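Local atomic coordinates of Rod shape-determining protein (MreC) (Helicobacter pylori, PDB entry 5LP5), a protein that probably helps maintain rod cell shape by binding penicillin-binding protein 2 in the complex that builds the bacterial cell wall. Residues I125-I137 / T197-V210. Sequence-based numbering, arbitrary orientation.
Sequences IYGLVSHNQAIGI and TSGLDGIFGAGVFV
Where the A134 backbone amide meets the F209 carbonyl, one hydrogen bond ties the hairpin 125-137 to the winding segment 197-210, with A134 N to F209 O at 2.9 Å. Much of the remaining contact is apolar packing, with a CA-H...O contact from Q133 CA to F209 O. F204 illustrates how one aromatic ring can be shared between a hairpin and a loop. With CG anti to its own carbonyl carbon (chi1 -68°), the ring reaches the bare backbone of G127, whose CA sits over one face in a CH-pi contact, 3.9 Å from the ring centroid. T197 CG2, from its own segment, covers the opposite face. V129 CG2 and L128 O lie at the ring edge, while A134 CB approaches F204 CZ obliquely at 3.8 Å. Beside this, I203 CG2 packs on the G127 backbone and its other branch, through CD1, meets I125 CG2 at 3.8 Å. D201 OD1 accepts from I203 N in an Asx turn, met from above the carboxylate plane; OD2 is hydrogen-bonded to S158 N. At the far end, Q133 CG lies at the edge of the F209 ring. I125 and I203 also pack on the penicillin-binding protein 2 chain. The contact thus joins MreC's two beta-barrels, strands 125-129 and 134-141 with strands 194-197 and 209-218.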
# COMPACT_ATOMS: atom_id res chain seq x y z
N ILE C 125 12.24 24.95 -14.40
CA ILE C 125 12.43 23.83 -15.31
C ILE C 125 11.42 23.86 -16.45
O ILE C 125 10.21 23.75 -16.22
CB ILE C 125 12.26 22.49 -14.57
CG1 ILE C 125 13.27 22.37 -13.44
CG2 ILE C 125 12.42 21.34 -15.53
CD1 ILE C 125 12.83 21.40 -12.36
N TYR C 126 11.92 24.01 -17.67
CA TYR C 126 11.10 24.07 -18.87
C TYR C 126 11.13 22.74 -19.60
O TYR C 126 12.04 21.96 -19.42
CB TYR C 126 11.62 25.17 -19.80
CG TYR C 126 11.54 26.56 -19.21
CD1 TYR C 126 10.34 27.27 -19.20
CD2 TYR C 126 12.65 27.17 -18.63
CE1 TYR C 126 10.25 28.53 -18.65
CE2 TYR C 126 12.57 28.44 -18.08
CZ TYR C 126 11.37 29.12 -18.09
OH TYR C 126 11.25 30.37 -17.54
N GLY C 127 10.10 22.49 -20.40
CA GLY C 127 10.04 21.27 -21.21
C GLY C 127 10.56 21.54 -22.60
O GLY C 127 10.45 22.66 -23.10
N LEU C 128 11.14 20.52 -23.22
CA LEU C 128 11.59 20.57 -24.61
C LEU C 128 10.79 19.61 -25.49
O LEU C 128 10.61 18.44 -25.16
CB LEU C 128 13.08 20.25 -24.73
CG LEU C 128 14.07 21.29 -24.14
CD1 LEU C 128 15.50 20.80 -24.27
CD2 LEU C 128 13.87 22.62 -24.86
N VAL C 129 10.32 20.13 -26.62
CA VAL C 129 9.47 19.40 -27.56
C VAL C 129 10.07 19.54 -28.95
O VAL C 129 10.53 20.62 -29.30
CB VAL C 129 8.04 20.00 -27.56
CG1 VAL C 129 7.14 19.32 -28.57
CG2 VAL C 129 7.44 19.86 -26.18
N SER C 130 10.07 18.46 -29.73
CA SER C 130 10.47 18.55 -31.12
C SER C 130 9.36 18.16 -32.09
O SER C 130 8.54 19.01 -32.47
CB SER C 130 11.78 17.83 -31.42
OG SER C 130 12.26 18.22 -32.71
N HIS C 131 9.32 16.93 -32.54
CA HIS C 131 8.36 16.60 -33.59
C HIS C 131 7.12 16.10 -32.91
O HIS C 131 6.81 14.92 -32.94
CB HIS C 131 8.94 15.57 -34.56
CG HIS C 131 9.95 16.15 -35.50
ND1 HIS C 131 11.00 16.94 -35.09
CD2 HIS C 131 10.08 16.03 -36.85
CE1 HIS C 131 11.72 17.30 -36.14
NE2 HIS C 131 11.18 16.76 -37.22
N ASN C 132 6.43 17.04 -32.25
CA ASN C 132 5.29 16.75 -31.39
C ASN C 132 5.55 15.67 -30.36
O ASN C 132 4.68 14.84 -30.08
CB ASN C 132 4.08 16.41 -32.24
CG ASN C 132 3.29 17.64 -32.60
OD1 ASN C 132 2.96 18.45 -31.70
ND2 ASN C 132 2.95 17.79 -33.90
N GLN C 133 6.75 15.73 -29.79
CA GLN C 133 7.25 14.73 -28.84
C GLN C 133 8.08 15.39 -27.72
O GLN C 133 8.72 16.40 -27.95
CB GLN C 133 8.06 13.65 -29.58
CG GLN C 133 8.50 12.48 -28.73
CD GLN C 133 9.14 11.34 -29.54
OE1 GLN C 133 9.59 10.33 -28.96
NE2 GLN C 133 9.13 11.47 -30.88
N ALA C 134 8.07 14.82 -26.51
CA ALA C 134 8.95 15.28 -25.44
C ALA C 134 10.35 14.70 -25.62
O ALA C 134 10.52 13.45 -25.67
CB ALA C 134 8.37 14.88 -24.10
N ILE C 135 11.34 15.59 -25.72
CA ILE C 135 12.77 15.19 -25.83
C ILE C 135 13.57 15.41 -24.55
O ILE C 135 14.62 14.81 -24.39
CB ILE C 135 13.52 15.89 -26.99
CG1 ILE C 135 13.58 17.42 -26.79
CG2 ILE C 135 12.84 15.56 -28.30
CD1 ILE C 135 14.49 18.13 -27.78
N GLY C 136 13.09 16.25 -23.65
CA GLY C 136 13.82 16.50 -22.38
C GLY C 136 13.40 17.80 -21.73
O GLY C 136 12.31 18.29 -21.95
N ILE C 137 14.27 18.35 -20.91
CA ILE C 137 13.96 19.59 -20.21
C ILE C 137 15.09 20.58 -20.35
O ILE C 137 16.17 20.24 -20.81
CB ILE C 137 13.73 19.36 -18.70
CG1 ILE C 137 15.03 18.91 -18.01
CG2 ILE C 137 12.62 18.33 -18.48
CD1 ILE C 137 14.90 18.69 -16.53
N THR C 197 2.74 13.23 -21.65
CA THR C 197 3.01 14.11 -20.53
C THR C 197 1.71 14.34 -19.75
O THR C 197 0.65 14.51 -20.34
CB THR C 197 3.57 15.46 -21.00
OG1 THR C 197 2.62 16.10 -21.85
CG2 THR C 197 4.85 15.28 -21.75
N SER C 198 1.80 14.33 -18.43
CA SER C 198 0.60 14.43 -17.58
C SER C 198 0.14 15.88 -17.44
O SER C 198 -1.02 16.15 -17.19
CB SER C 198 0.88 13.90 -16.17
OG SER C 198 1.46 14.91 -15.37
N GLY C 199 1.07 16.80 -17.59
CA GLY C 199 0.74 18.21 -17.48
C GLY C 199 0.46 18.64 -16.04
O GLY C 199 -0.20 19.63 -15.80
N LEU C 200 0.95 17.86 -15.08
CA LEU C 200 0.76 18.18 -13.66
C LEU C 200 2.00 18.79 -13.01
O LEU C 200 1.94 19.24 -11.85
CB LEU C 200 0.43 16.89 -12.91
CG LEU C 200 -0.88 16.21 -13.31
CD1 LEU C 200 -0.92 14.78 -12.79
CD2 LEU C 200 -2.06 17.02 -12.79
N ASP C 201 3.12 18.78 -13.72
CA ASP C 201 4.41 19.15 -13.14
C ASP C 201 4.79 20.62 -13.36
O ASP C 201 5.78 21.08 -12.77
CB ASP C 201 5.52 18.22 -13.67
CG ASP C 201 5.56 18.12 -15.19
OD1 ASP C 201 4.80 18.81 -15.89
OD2 ASP C 201 6.35 17.33 -15.70
N GLY C 202 4.04 21.33 -14.21
CA GLY C 202 4.36 22.72 -14.55
C GLY C 202 5.58 22.84 -15.44
O GLY C 202 6.22 23.90 -15.48
N ILE C 203 5.87 21.76 -16.17
CA ILE C 203 6.95 21.71 -17.15
C ILE C 203 6.40 21.60 -18.58
O ILE C 203 6.75 22.37 -19.48
CB ILE C 203 7.85 20.47 -16.92
CG1 ILE C 203 8.50 20.52 -15.53
CG2 ILE C 203 8.92 20.38 -18.02
CD1 ILE C 203 9.23 19.27 -15.13
N PHE C 204 5.55 20.60 -18.76
CA PHE C 204 4.83 20.37 -20.01
C PHE C 204 3.35 20.56 -19.73
O PHE C 204 2.88 20.39 -18.60
CB PHE C 204 5.00 18.92 -20.48
CG PHE C 204 6.39 18.56 -20.92
CD1 PHE C 204 6.82 18.89 -22.17
CD2 PHE C 204 7.22 17.83 -20.10
CE1 PHE C 204 8.08 18.54 -22.61
CE2 PHE C 204 8.50 17.47 -20.53
CZ PHE C 204 8.93 17.83 -21.79
N GLY C 205 2.61 20.91 -20.77
CA GLY C 205 1.17 20.72 -20.76
C GLY C 205 0.84 19.26 -20.96
O GLY C 205 1.70 18.45 -21.33
N ALA C 206 -0.42 18.91 -20.73
CA ALA C 206 -0.86 17.55 -20.87
C ALA C 206 -0.93 17.10 -22.33
O ALA C 206 -1.20 17.91 -23.25
CB ALA C 206 -2.22 17.39 -20.23
N GLY C 207 -0.68 15.82 -22.54
CA GLY C 207 -0.98 15.18 -23.81
C GLY C 207 0.10 15.16 -24.87
O GLY C 207 -0.14 14.71 -25.97
N VAL C 208 1.30 15.63 -24.54
CA VAL C 208 2.41 15.57 -25.48
C VAL C 208 2.95 14.16 -25.49
O VAL C 208 3.04 13.54 -24.44
CB VAL C 208 3.52 16.54 -25.09
CG1 VAL C 208 4.68 16.44 -26.05
CG2 VAL C 208 2.99 17.96 -25.08
N PHE C 209 3.30 13.65 -26.66
CA PHE C 209 3.71 12.24 -26.81
C PHE C 209 5.11 12.01 -26.24
O PHE C 209 6.02 12.80 -26.43
CB PHE C 209 3.67 11.80 -28.27
CG PHE C 209 4.09 10.37 -28.50
CD1 PHE C 209 3.20 9.34 -28.29
CD2 PHE C 209 5.37 10.06 -28.94
CE1 PHE C 209 3.58 8.01 -28.52
CE2 PHE C 209 5.75 8.74 -29.15
CZ PHE C 209 4.85 7.71 -28.94
N VAL C 210 5.27 10.90 -25.54
CA VAL C 210 6.56 10.53 -24.98
C VAL C 210 7.07 9.24 -25.59
O VAL C 210 8.19 9.20 -26.11
CB VAL C 210 6.49 10.39 -23.46
CG1 VAL C 210 7.83 9.94 -22.91
CG2 VAL C 210 6.14 11.72 -22.85